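Local coordinates for probable glucarate dehydratase (Mycobacterium smegmatis str. MC2 155, PDB 3VDG), which probably dehydrates glucarate as a metal-dependent lyase of the enolase superfamily, with a sodium ion held at its metal site here, at residues L57-Q62 with T75-V80; G121-I126 with R423-T428; L348-A353 with V403-D408; R376-V381 with A411-Q416. All coordinates share one frame; numbering follows the deposited sequence. Where two conformers were deposited one is given.

Contact 1: residues L57-Q62 with T75-V80; sequences LRAVIQ and TYADTV
T75 and A59 form an antiparallel hydrogen-bonded pair near the end of the 55-65/70-75 hairpin, in the N-terminal capping-domain sheet characteristic of the enolase superfamily: A59 N donates to T75 O over 2.9 Å, and T75 N returns a bond to A59 O at 3.0 Å. The second donor lies in the carbonyl plane of A59, whereas A59 N stands 43° out of the plane of the T75 carbonyl. That carbonyl has another neighbour: R58 bends at chi2 and chi3, bringing its guanidinium back so that T75 O rests over one face, 3.5 Å from R58 NE. T75 CG2 meets I61 CD1 at 3.8 Å, while T75 OG1 is hydrogen-bonded to H81. At Y76 the ring lies beside the R58 side chain, both pointing the same way; their planes are 89° apart and Y76 CD1 is 3.6 Å from R58 NH1. A salt bridge to E74 and a hydrogen bond to S351 hold the guanidinium. Y76 O, buried 3.3 Å from A59 CB, has no polar partner in the model. A77 then turns its methyl to the strand, with A77 CB 3.8 Å from L57 CB. Strand 55-65 is the middle of three, with 30-41 along its other edge; P138 of helix 131-151 packs on I61 and T75, and H318 of helix 317-320 touches both R58 and Y76.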
loop_
_atom_site.group_PDB
_atom_site.type_symbol
_atom_site.label_atom_id
_atom_site.label_comp_id
_atom_site.label_asym_id
_atom_site.label_seq_id
_atom_site.Cartn_x
_atom_site.Cartn_y
_atom_site.Cartn_z
ATOM N N LEU A 57 -24.664 -10.837 15.162
ATOM C CA LEU A 57 -24.954 -9.388 15.080
ATOM C C LEU A 57 -24.038 -8.667 14.087
ATOM O O LEU A 57 -22.850 -8.962 14.027
ATOM C CB LEU A 57 -24.733 -8.733 16.448
ATOM C CG LEU A 57 -25.405 -9.336 17.680
ATOM C CD1 LEU A 57 -25.003 -8.527 18.913
ATOM C CD2 LEU A 57 -26.905 -9.409 17.511
ATOM N N ARG A 58 -24.580 -7.727 13.315
ATOM C CA ARG A 58 -23.756 -6.833 12.472
ATOM C C ARG A 58 -24.362 -5.435 12.541
ATOM O O ARG A 58 -25.514 -5.274 12.980
ATOM C CB ARG A 58 -23.707 -7.311 11.018
ATOM C CG ARG A 58 -23.216 -8.744 10.850
ATOM C CD ARG A 58 -21.727 -8.878 11.112
ATOM N NE ARG A 58 -20.933 -8.422 9.966
ATOM C CZ ARG A 58 -19.615 -8.420 9.950
ATOM N NH1 ARG A 58 -18.931 -8.850 11.021
ATOM N NH2 ARG A 58 -18.980 -7.990 8.869
ATOM N N ALA A 59 -23.576 -4.426 12.177
ATOM C CA ALA A 59 -24.073 -3.051 12.079
ATOM C C ALA A 59 -23.928 -2.629 10.624
ATOM O O ALA A 59 -22.874 -2.811 10.014
ATOM C CB ALA A 59 -23.296 -2.114 12.999
ATOM N N VAL A 60 -25.010 -2.126 10.060
ATOM C CA VAL A 60 -25.012 -1.604 8.689
ATOM C C VAL A 60 -24.804 -0.107 8.744
ATOM O O VAL A 60 -25.503 0.611 9.496
ATOM C CB VAL A 60 -26.343 -1.917 7.997
ATOM C CG1 VAL A 60 -26.458 -1.148 6.675
ATOM C CG2 VAL A 60 -26.469 -3.428 7.775
ATOM N N ILE A 61 -23.823 0.372 7.981
ATOM C CA ILE A 61 -23.561 1.800 7.843
ATOM C C ILE A 61 -24.127 2.280 6.524
ATOM O O ILE A 61 -23.830 1.719 5.472
ATOM C CB ILE A 61 -22.048 2.157 7.886
ATOM C CG1 ILE A 61 -21.524 2.177 9.325
ATOM C CG2 ILE A 61 -21.801 3.558 7.328
ATOM C CD1 ILE A 61 -21.447 0.816 9.966
ATOM N N GLN A 62 -24.966 3.309 6.594
ATOM C CA GLN A 62 -25.420 4.009 5.390
ATOM C C GLN A 62 -24.815 5.395 5.505
ATOM O O GLN A 62 -25.130 6.155 6.432
ATOM C CB GLN A 62 -26.949 4.069 5.331
ATOM C CG GLN A 62 -27.592 2.801 4.779
ATOM C CD GLN A 62 -29.098 2.765 5.012
ATOM O OE1 GLN A 62 -29.555 2.788 6.153
ATOM N NE2 GLN A 62 -29.867 2.705 3.932
ATOM N N THR A 75 -20.076 -3.889 9.674
ATOM C CA THR A 75 -19.092 -4.148 10.718
ATOM C C THR A 75 -19.758 -4.913 11.868
ATOM O O THR A 75 -20.912 -5.357 11.742
ATOM C CB THR A 75 -18.503 -2.793 11.195
ATOM O OG1 THR A 75 -17.494 -3.005 12.194
ATOM C CG2 THR A 75 -19.594 -1.920 11.764
ATOM N N TYR A 76 -19.044 -5.076 12.974
ATOM C CA TYR A 76 -19.590 -5.738 14.176
ATOM C C TYR A 76 -20.662 -4.875 14.839
ATOM O O TYR A 76 -20.814 -3.702 14.502
ATOM C CB TYR A 76 -18.443 -6.011 15.179
ATOM C CG TYR A 76 -17.169 -6.477 14.485
ATOM C CD1 TYR A 76 -17.085 -7.765 13.946
ATOM C CD2 TYR A 76 -16.076 -5.615 14.329
ATOM C CE1 TYR A 76 -15.929 -8.201 13.274
ATOM C CE2 TYR A 76 -14.922 -6.027 13.653
ATOM C CZ TYR A 76 -14.853 -7.318 13.132
ATOM O OH TYR A 76 -13.724 -7.746 12.467
ATOM N N ALA A 77 -21.377 -5.432 15.816
ATOM C CA ALA A 77 -22.432 -4.673 16.501
ATOM C C ALA A 77 -22.408 -4.750 18.020
ATOM O O ALA A 77 -23.419 -4.465 18.662
ATOM C CB ALA A 77 -23.804 -5.086 15.994
ATOM N N ASP A 78 -21.277 -5.118 18.608
ATOM C CA ASP A 78 -21.181 -5.054 20.073
ATOM C C ASP A 78 -21.519 -3.651 20.586
ATOM O O ASP A 78 -21.279 -2.665 19.906
ATOM C CB ASP A 78 -19.789 -5.466 20.560
ATOM C CG ASP A 78 -19.526 -6.973 20.417
ATOM O OD1 ASP A 78 -20.312 -7.694 19.750
ATOM O OD2 ASP A 78 -18.509 -7.439 20.980
ATOM N N THR A 79 -22.057 -3.568 21.802
ATOM C CA THR A 79 -22.422 -2.291 22.432
ATOM C C THR A 79 -21.379 -1.173 22.317
ATOM O O THR A 79 -21.666 -0.068 21.846
ATOM C CB THR A 79 -22.736 -2.514 23.928
ATOM O OG1 THR A 79 -23.826 -3.439 24.032
ATOM C CG2 THR A 79 -23.107 -1.205 24.611
ATOM N N VAL A 80 -20.169 -1.451 22.771
ATOM C CA VAL A 80 -19.127 -0.421 22.793
ATOM C C VAL A 80 -18.736 -0.012 21.358
ATOM O O VAL A 80 -18.423 1.145 21.096
ATOM C CB VAL A 80 -17.906 -0.905 23.598
ATOM C CG1 VAL A 80 -17.375 -2.213 23.023
ATOM C CG2 VAL A 80 -16.809 0.149 23.609
#

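Contact 2: residues G121-I126 with R423-T428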
loop_
_atom_site.group_PDB
_atom_site.type_symbol
_atom_site.label_atom_id
_atom_site.label_comp_id
_atom_site.label_asym_id
_atom_site.label_seq_id
_atom_site.Cartn_x
_atom_site.Cartn_y
_atom_site.Cartn_z
ATOM N N GLY A 121 -16.597 -7.418 19.309
ATOM C CA GLY A 121 -17.048 -7.914 18.005
ATOM C C GLY A 121 -16.480 -9.281 17.652
ATOM O O GLY A 121 -17.000 -9.974 16.764
ATOM N N LEU A 122 -15.420 -9.678 18.361
ATOM C CA LEU A 122 -14.626 -10.867 17.997
ATOM C C LEU A 122 -14.645 -11.993 19.052
ATOM O O LEU A 122 -13.876 -12.966 18.951
ATOM C CB LEU A 122 -13.186 -10.438 17.652
ATOM C CG LEU A 122 -13.108 -9.506 16.426
ATOM C CD1 LEU A 122 -11.857 -8.629 16.379
ATOM C CD2 LEU A 122 -13.267 -10.328 15.151
ATOM N N ALA A 123 -15.537 -11.855 20.038
ATOM C CA ALA A 123 -15.723 -12.826 21.134
ATOM C C ALA A 123 -14.474 -13.115 21.990
ATOM O O ALA A 123 -14.293 -14.239 22.471
ATOM C CB ALA A 123 -16.333 -14.126 20.612
ATOM N N GLY A 124 -13.623 -12.108 22.190
ATOM C CA GLY A 124 -12.416 -12.273 23.002
ATOM C C GLY A 124 -11.429 -13.246 22.386
ATOM O O GLY A 124 -10.342 -13.473 22.922
ATOM N N MET A 125 -11.819 -13.823 21.252
ATOM C CA MET A 125 -10.982 -14.745 20.493
ATOM C C MET A 125 -9.751 -14.010 19.941
ATOM O O MET A 125 -8.617 -14.472 20.066
ATOM C CB MET A 125 -11.822 -15.338 19.354
ATOM C CG MET A 125 -11.434 -16.733 18.891
ATOM S SD MET A 125 -12.865 -17.744 18.436
ATOM C CE MET A 125 -14.067 -16.496 17.988
ATOM N N ILE A 126 -10.000 -12.858 19.317
ATOM C CA ILE A 126 -8.958 -12.022 18.719
ATOM C C ILE A 126 -8.962 -10.668 19.420
ATOM O O ILE A 126 -9.867 -9.858 19.205
ATOM C CB ILE A 126 -9.241 -11.756 17.225
ATOM C CG1 ILE A 126 -9.079 -13.040 16.403
ATOM C CG2 ILE A 126 -8.370 -10.610 16.721
ATOM C CD1 ILE A 126 -9.829 -13.035 15.093
ATOM N N ARG A 423 -26.791 -8.441 22.666
ATOM C CA ARG A 423 -26.168 -7.127 22.488
ATOM C C ARG A 423 -24.651 -7.195 22.235
ATOM O O ARG A 423 -24.041 -6.208 21.833
ATOM C CB ARG A 423 -26.464 -6.216 23.698
ATOM C CG ARG A 423 -27.938 -5.866 23.863
ATOM C CD ARG A 423 -28.469 -5.241 22.572
ATOM N NE ARG A 423 -29.900 -4.942 22.585
ATOM C CZ ARG A 423 -30.814 -5.651 21.935
ATOM N NH1 ARG A 423 -30.449 -6.709 21.219
ATOM N NH2 ARG A 423 -32.095 -5.291 21.980
ATOM N N ASP A 424 -24.045 -8.345 22.507
ATOM C CA ASP A 424 -22.609 -8.560 22.260
ATOM C C ASP A 424 -22.382 -9.993 21.774
ATOM O O ASP A 424 -23.065 -10.911 22.223
ATOM C CB ASP A 424 -21.801 -8.345 23.545
ATOM C CG ASP A 424 -21.857 -6.910 24.034
ATOM O OD1 ASP A 424 -21.116 -6.051 23.499
ATOM O OD2 ASP A 424 -22.639 -6.642 24.967
ATOM N N ARG A 425 -21.447 -10.198 20.849
ATOM C CA ARG A 425 -21.072 -11.561 20.523
ATOM C C ARG A 425 -20.397 -12.192 21.750
ATOM O O ARG A 425 -19.485 -11.613 22.324
ATOM C CB ARG A 425 -20.124 -11.623 19.333
ATOM C CG ARG A 425 -19.766 -13.060 19.020
ATOM C CD ARG A 425 -18.773 -13.213 17.881
ATOM N NE ARG A 425 -18.359 -14.617 17.788
ATOM C CZ ARG A 425 -17.468 -15.076 16.921
ATOM N NH1 ARG A 425 -16.894 -14.249 16.047
ATOM N NH2 ARG A 425 -17.161 -16.365 16.934
ATOM N N ASP A 426 -20.836 -13.379 22.152
ATOM C CA ASP A 426 -20.302 -13.981 23.369
ATOM C C ASP A 426 -20.422 -15.514 23.328
ATOM O O ASP A 426 -21.291 -16.080 23.986
ATOM C CB ASP A 426 -21.069 -13.429 24.582
ATOM C CG ASP A 426 -20.380 -13.735 25.904
ATOM O OD1 ASP A 426 -19.299 -14.354 25.895
ATOM O OD2 ASP A 426 -20.912 -13.350 26.961
ATOM N N ASP A 427 -19.553 -16.169 22.558
ATOM C CA ASP A 427 -19.612 -17.614 22.356
ATOM C C ASP A 427 -19.415 -18.347 23.698
ATOM O O ASP A 427 -20.052 -19.367 23.972
ATOM C CB ASP A 427 -18.486 -18.087 21.412
ATOM C CG ASP A 427 -18.533 -17.429 20.019
ATOM O OD1 ASP A 427 -19.392 -16.560 19.749
ATOM O OD2 ASP A 427 -17.674 -17.779 19.185
ATOM N N THR A 428 -18.516 -17.813 24.521
ATOM C CA THR A 428 -18.202 -18.421 25.805
ATOM C C THR A 428 -19.345 -18.232 26.800
ATOM O O THR A 428 -19.799 -19.189 27.426
ATOM C CB THR A 428 -16.898 -17.855 26.378
ATOM O OG1 THR A 428 -15.853 -18.037 25.413
ATOM C CG2 THR A 428 -16.532 -18.582 27.683
HETATM O O HOH W 1 -17.415 -11.500 14.821
HETATM O O HOH W 2 -17.646 -9.787 21.269
HETATM O O HOH W 3 -16.955 -15.300 24.180
HETATM O O HOH W 4 -13.916 -16.264 25.097
#
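A123 and R425 bring the irregular loop 121-126 against the chain entering helix 427-434, the alpha carbons of A123 and D426 lying 5.2 Å apart. No direct hydrogen bond joins the segments; water does so instead. Water 2 accepts from A123 N and donates to R425 O at 2.8 Å, while water 3 accepts from T428 N, donates to D426 OD1 and makes only a weak bond to A123 O. A123 is poorly ordered, which leaves the local backbone less certain.

Among the side chains R425 is central. Internal to 423-428, it has CG anti to the backbone N (chi1 -180°) and runs extended as far as NE, which brings its guanidinium side-on to the carboxylate of D427: R425 NE to D427 OD1 is 2.9 Å and nearly straight at 173°, and R425 NH2 to D427 OD2 is 2.7 Å. The OD2 bond uses the syn lone pair, and OD1 lies almost in the guanidinium plane; together the two bonds make a side-on salt bridge that fixes the rotation of the group. Across the contact A123 CB sits over one face of the guanidinium so held, 3.5 Å from R425 NE. N47 is a further partner of D427 OD2, and D426, the N-cap of helix 427-434, caps G429 N.

An acetate lies about 3 Å from the side chain of R425 and a formate about 5 Å from that of M125, both probably from the crystallisation liquor, though such molecules often mark pockets. R425 and M125 also touch N47 of strand 46-47. In enolase-superfamily enzymes, capping-domain loops characteristically close over the barrel mouth; 121-126 is possibly one of them.

Contact 3: residues L348-A353 with V403-D408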
loop_
_atom_site.group_PDB
_atom_site.type_symbol
_atom_site.label_atom_id
_atom_site.label_comp_id
_atom_site.label_asym_id
_atom_site.label_seq_id
_atom_site.Cartn_x
_atom_site.Cartn_y
_atom_site.Cartn_z
ATOM N N LEU A 348 -22.823 -10.456 6.172
ATOM C CA LEU A 348 -23.912 -10.366 5.191
ATOM C C LEU A 348 -23.379 -9.835 3.860
ATOM O O LEU A 348 -22.178 -9.877 3.614
ATOM C CB LEU A 348 -25.025 -9.484 5.750
ATOM C CG LEU A 348 -25.656 -10.072 7.020
ATOM C CD1 LEU A 348 -26.760 -9.190 7.610
ATOM C CD2 LEU A 348 -26.169 -11.488 6.744
ATOM N N GLY A 349 -24.260 -9.339 3.003
ATOM C CA GLY A 349 -23.897 -9.059 1.609
ATOM C C GLY A 349 -23.051 -7.819 1.316
ATOM O O GLY A 349 -22.372 -7.747 0.279
ATOM N N ILE A 350 -23.099 -6.841 2.206
ATOM C CA ILE A 350 -22.244 -5.660 2.078
ATOM C C ILE A 350 -20.785 -6.073 2.282
ATOM O O ILE A 350 -19.906 -5.782 1.445
ATOM C CB ILE A 350 -22.654 -4.577 3.095
ATOM C CG1 ILE A 350 -24.087 -4.093 2.813
ATOM C CG2 ILE A 350 -21.635 -3.433 3.070
ATOM C CD1 ILE A 350 -24.704 -3.274 3.939
ATOM N N SER A 351 -20.517 -6.764 3.393
ATOM C CA SER A 351 -19.181 -7.327 3.611
ATOM C C SER A 351 -18.780 -8.229 2.452
ATOM O O SER A 351 -17.629 -8.215 2.005
ATOM C CB SER A 351 -19.130 -8.125 4.926
ATOM O OG SER A 351 -19.099 -7.248 6.049
ATOM N N LEU A 352 -19.713 -9.047 1.970
ATOM C CA LEU A 352 -19.322 -9.986 0.919
ATOM C C LEU A 352 -18.888 -9.199 -0.330
ATOM O O LEU A 352 -17.862 -9.503 -0.956
ATOM C CB LEU A 352 -20.463 -10.954 0.581
ATOM C CG LEU A 352 -20.143 -11.972 -0.530
ATOM C CD1 LEU A 352 -18.931 -12.834 -0.178
ATOM C CD2 LEU A 352 -21.356 -12.851 -0.805
ATOM N N ALA A 353 -19.658 -8.179 -0.694
ATOM C CA ALA A 353 -19.298 -7.392 -1.881
ATOM C C ALA A 353 -17.917 -6.763 -1.689
ATOM O O ALA A 353 -17.085 -6.757 -2.603
ATOM C CB ALA A 353 -20.343 -6.311 -2.149
ATOM N N VAL A 403 -23.927 -3.543 -4.641
ATOM C CA VAL A 403 -25.110 -4.054 -3.943
ATOM C C VAL A 403 -25.849 -2.850 -3.376
ATOM O O VAL A 403 -25.227 -1.812 -3.125
ATOM C CB VAL A 403 -24.750 -5.031 -2.797
ATOM C CG1 VAL A 403 -24.173 -6.321 -3.365
ATOM C CG2 VAL A 403 -23.756 -4.390 -1.835
ATOM N N GLU A 404 -27.162 -2.981 -3.175
ATOM C CA GLU A 404 -27.985 -1.886 -2.617
ATOM C C GLU A 404 -28.882 -2.400 -1.503
ATOM O O GLU A 404 -29.315 -3.548 -1.536
ATOM C CB GLU A 404 -28.870 -1.250 -3.701
ATOM C CG GLU A 404 -28.102 -0.609 -4.850
ATOM C CD GLU A 404 -28.973 0.269 -5.740
ATOM O OE1 GLU A 404 -30.127 0.580 -5.362
ATOM O OE2 GLU A 404 -28.502 0.661 -6.827
ATOM N N ILE A 405 -29.171 -1.540 -0.533
ATOM C CA ILE A 405 -29.993 -1.940 0.608
ATOM C C ILE A 405 -31.404 -2.270 0.149
ATOM O O ILE A 405 -31.965 -1.597 -0.725
ATOM C CB ILE A 405 -30.080 -0.826 1.664
ATOM C CG1 ILE A 405 -28.761 -0.697 2.430
ATOM C CG2 ILE A 405 -31.212 -1.105 2.659
ATOM C CD1 ILE A 405 -28.441 -1.911 3.265
ATOM N N ASP A 406 -31.951 -3.332 0.722
ATOM C CA ASP A 406 -33.373 -3.647 0.628
ATOM C C ASP A 406 -33.945 -3.152 1.948
ATOM O O ASP A 406 -33.711 -3.756 3.004
ATOM C CB ASP A 406 -33.524 -5.155 0.455
ATOM C CG ASP A 406 -34.969 -5.631 0.554
ATOM O OD1 ASP A 406 -35.828 -4.920 1.121
ATOM O OD2 ASP A 406 -35.236 -6.750 0.084
ATOM N N GLU A 407 -34.650 -2.018 1.915
ATOM C CA GLU A 407 -35.060 -1.364 3.164
ATOM C C GLU A 407 -36.007 -2.251 4.007
ATOM O O GLU A 407 -36.001 -2.177 5.240
ATOM C CB GLU A 407 -35.671 0.026 2.912
ATOM C CG GLU A 407 -34.679 1.104 2.447
ATOM C CD GLU A 407 -33.727 1.636 3.536
ATOM O OE1 GLU A 407 -33.892 1.341 4.744
ATOM O OE2 GLU A 407 -32.786 2.385 3.186
ATOM N N ASP A 408 -36.802 -3.088 3.347
ATOM C CA ASP A 408 -37.708 -3.966 4.084
ATOM C C ASP A 408 -36.931 -5.063 4.791
ATOM O O ASP A 408 -37.254 -5.431 5.922
ATOM C CB ASP A 408 -38.746 -4.600 3.157
ATOM C CG ASP A 408 -39.807 -3.606 2.705
ATOM O OD1 ASP A 408 -40.019 -2.571 3.378
ATOM O OD2 ASP A 408 -40.425 -3.861 1.663
#
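A353, early in helix 349-360, sets its CB against both branches of V403, 3.9 Å from V403 CG2 and 4.0 Å from V403 CG1. This is the helix that follows strand 339-342 in the modified beta/alpha barrel of the enolase superfamily, and the contact sets its start against the chain entering helix 407-420. Beside the A353 pair, two isoleucines cross at an angle and meet by their terminal methyls, I350 CD1 lying 4.0 Å from I405 CD1. Both have CG1 beside the backbone N, but they differ at chi2, which is 166° in I350 and -66° in I405. No hydrogen bond spans the two segments; the side-chain contacts are apolar. The nearest alpha carbons, those of I350 and V403, remain 6.9 Å apart.

One step outward, L72 and V60 of the three-stranded sheet each touch both isoleucines and fill in around the methyl pair. The 403-408 backbone is fixed by bonds from E404 to A382 and from D406 to V380. At the helix start, the carboxylate of E74 takes the backbone N-H groups of L348 and S351, while D379 takes that of G349; these acceptors suit the positive end of a helix dipole. D406 begins the other helix: its OD1 accepts weakly from D408 N at 3.0 Å, with an angle of only 123° at the hydrogen, and is also bonded to A409 N.

Contact 4: residues R376-V381 with A411-Q416; sequences RHEDVV and AALHEQ
E378 and Q416 reach for one another from opposite directions, each extended beyond CG, and meet with carboxylate and amide planes 71° apart. Q416 NE2 donates to E378 OE2 over 2.9 Å. The acceptor lies close to the amide plane, but the donor approaches the syn side of the carboxylate 34° out of its plane. Q416 has CG anti to its backbone N (chi1 -168°), a setting that sends the amide off the helix toward E378. Water 5 clips the pair a second time, donating to E378 OE2 at 2.8 Å and to Q416 OE1 at 3.0 Å. Both groups have further holds on strand 30-41: E378 OE1 is bonded to A41 N, and Q416 NE2 also to A39 O.

Here a loop of the barrel portion of this enolase-superfamily fold, 376-381, and the C-terminal helix 407-420 meet beside strand 30-41 of the N-terminal sheet. Between them L413 spreads its two methyls. L413 CD2 lies alongside E378, 3.6 Å from E378 OE2, and L413 CD1 crosses V380 at an angle, with V380 CG1 3.7 Å away and D379 O at 3.8 Å. V38 of strand 30-41 also touches L413. Within the loop, R376 NH1 bonds to E378 O at 3.0 Å, the donor standing well above the carbonyl plane while the oxygen lies near the guanidinium plane.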
loop_
_atom_site.group_PDB
_atom_site.type_symbol
_atom_site.label_atom_id
_atom_site.label_comp_id
_atom_site.label_asym_id
_atom_site.label_seq_id
_atom_site.Cartn_x
_atom_site.Cartn_y
_atom_site.Cartn_z
ATOM N N ARG A 376 -25.635 -18.693 6.828
ATOM C CA ARG A 376 -26.761 -17.764 7.020
ATOM C C ARG A 376 -27.762 -17.926 5.886
ATOM O O ARG A 376 -27.464 -18.614 4.898
ATOM C CB ARG A 376 -26.318 -16.303 7.266
ATOM C CG ARG A 376 -25.255 -15.725 6.312
ATOM C CD ARG A 376 -25.848 -15.134 5.042
ATOM N NE ARG A 376 -25.981 -16.141 3.991
ATOM C CZ ARG A 376 -26.906 -16.102 3.045
ATOM N NH1 ARG A 376 -27.779 -15.101 3.002
ATOM N NH2 ARG A 376 -26.956 -17.064 2.139
ATOM N N HIS A 377 -28.960 -17.358 6.040
ATOM C CA HIS A 377 -29.974 -17.427 4.972
ATOM C C HIS A 377 -30.781 -16.152 4.916
ATOM O O HIS A 377 -31.876 -16.131 4.361
ATOM C CB HIS A 377 -30.898 -18.622 5.173
ATOM C CG HIS A 377 -31.625 -18.598 6.491
ATOM N ND1 HIS A 377 -31.147 -19.210 7.594
ATOM C CD2 HIS A 377 -32.809 -17.963 6.873
ATOM C CE1 HIS A 377 -31.984 -18.988 8.630
ATOM N NE2 HIS A 377 -33.002 -18.229 8.186
ATOM N N GLU A 378 -30.252 -15.088 5.518
ATOM C CA GLU A 378 -30.876 -13.757 5.517
ATOM C C GLU A 378 -29.859 -12.739 4.989
ATOM O O GLU A 378 -28.657 -13.019 4.949
ATOM C CB GLU A 378 -31.332 -13.369 6.932
ATOM C CG GLU A 378 -32.467 -14.260 7.474
ATOM C CD GLU A 378 -32.534 -14.333 9.001
ATOM O OE1 GLU A 378 -31.595 -14.876 9.632
ATOM O OE2 GLU A 378 -33.543 -13.863 9.578
ATOM N N ASP A 379 -30.333 -11.572 4.565
ATOM C CA ASP A 379 -29.428 -10.539 4.052
ATOM C C ASP A 379 -30.116 -9.183 4.084
ATOM O O ASP A 379 -31.350 -9.102 4.251
ATOM C CB ASP A 379 -28.945 -10.878 2.635
ATOM C CG ASP A 379 -27.609 -10.191 2.283
ATOM O OD1 ASP A 379 -27.150 -9.300 3.026
ATOM O OD2 ASP A 379 -27.018 -10.537 1.255
ATOM N N VAL A 380 -29.323 -8.123 3.962
ATOM C CA VAL A 380 -29.855 -6.753 3.974
ATOM C C VAL A 380 -29.795 -6.067 2.611
ATOM O O VAL A 380 -30.305 -4.950 2.457
ATOM C CB VAL A 380 -29.134 -5.837 4.992
ATOM C CG1 VAL A 380 -29.391 -6.301 6.421
ATOM C CG2 VAL A 380 -27.645 -5.781 4.702
ATOM N N VAL A 381 -29.165 -6.716 1.635
ATOM C CA VAL A 381 -29.070 -6.150 0.288
ATOM C C VAL A 381 -29.983 -6.876 -0.688
ATOM O O VAL A 381 -30.348 -8.028 -0.477
ATOM C CB VAL A 381 -27.617 -6.148 -0.264
ATOM C CG1 VAL A 381 -26.706 -5.393 0.695
ATOM C CG2 VAL A 381 -27.106 -7.570 -0.514
ATOM N N ALA A 411 -35.049 -3.486 7.763
ATOM C CA ALA A 411 -35.943 -3.207 8.896
ATOM C C ALA A 411 -36.303 -4.496 9.637
ATOM O O ALA A 411 -36.388 -4.515 10.874
ATOM C CB ALA A 411 -37.206 -2.485 8.428
ATOM N N ALA A 412 -36.495 -5.571 8.877
ATOM C CA ALA A 412 -36.819 -6.867 9.472
ATOM C C ALA A 412 -35.674 -7.391 10.324
ATOM O O ALA A 412 -35.894 -7.881 11.434
ATOM C CB ALA A 412 -37.179 -7.879 8.397
ATOM N N LEU A 413 -34.442 -7.297 9.822
ATOM C CA LEU A 413 -33.302 -7.774 10.623
ATOM C C LEU A 413 -32.976 -6.841 11.777
ATOM O O LEU A 413 -32.385 -7.260 12.770
ATOM C CB LEU A 413 -32.057 -8.038 9.761
ATOM C CG LEU A 413 -32.212 -9.089 8.662
ATOM C CD1 LEU A 413 -30.861 -9.286 7.982
ATOM C CD2 LEU A 413 -32.738 -10.415 9.188
ATOM N N HIS A 414 -33.335 -5.565 11.654
ATOM C CA HIS A 414 -33.165 -4.671 12.779
ATOM C C HIS A 414 -34.168 -5.015 13.860
ATOM O O HIS A 414 -33.853 -4.987 15.046
ATOM C CB HIS A 414 -33.310 -3.215 12.365
ATOM C CG HIS A 414 -33.239 -2.253 13.530
ATOM N ND1 HIS A 414 -32.149 -2.147 14.321
ATOM C CD2 HIS A 414 -34.175 -1.345 14.027
ATOM C CE1 HIS A 414 -32.367 -1.215 15.267
ATOM N NE2 HIS A 414 -33.613 -0.726 15.088
ATOM N N GLU A 415 -35.388 -5.349 13.447
ATOM C CA GLU A 415 -36.445 -5.708 14.402
ATOM C C GLU A 415 -36.039 -7.013 15.112
ATOM O O GLU A 415 -36.193 -7.150 16.318
ATOM C CB GLU A 415 -37.792 -5.851 13.671
ATOM C CG GLU A 415 -38.934 -6.434 14.505
ATOM C CD GLU A 415 -39.352 -5.571 15.694
ATOM O OE1 GLU A 415 -39.057 -4.355 15.713
ATOM O OE2 GLU A 415 -39.995 -6.116 16.622
ATOM N N GLN A 416 -35.498 -7.954 14.349
ATOM C CA GLN A 416 -34.931 -9.187 14.906
ATOM C C GLN A 416 -33.844 -8.916 15.959
ATOM O O GLN A 416 -33.846 -9.505 17.041
ATOM C CB GLN A 416 -34.441 -10.077 13.764
ATOM C CG GLN A 416 -34.094 -11.498 14.162
ATOM C CD GLN A 416 -34.196 -12.454 12.995
ATOM O OE1 GLN A 416 -35.133 -13.243 12.914
ATOM N NE2 GLN A 416 -33.238 -12.389 12.082
HETATM O O HOH W 5 -34.474 -15.705 11.415
#

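Contact 1 closes first along the chain; contacts 3 and 4 interleave their segments and both lie inside the long loop closed by contact 2. Contacts 3 and 4 are the nearest pair, with centres about 10 Å apart, and share helix 407-420. Contact 1, on the three-stranded sheet, lies centre to centre about 13 Å from contacts 2 and 4 and 14 Å from contact 3, and touches all three; D78 probably hydrogen-bonds to both segments of contact 2. Contact 2 does not touch contacts 3 or 4, the centres being 23 and 20 Å away. The sheet of the N-terminal region is thereby tied to the barrel helix 349-360 and to the C-terminal helices, joining capping domain and barrel.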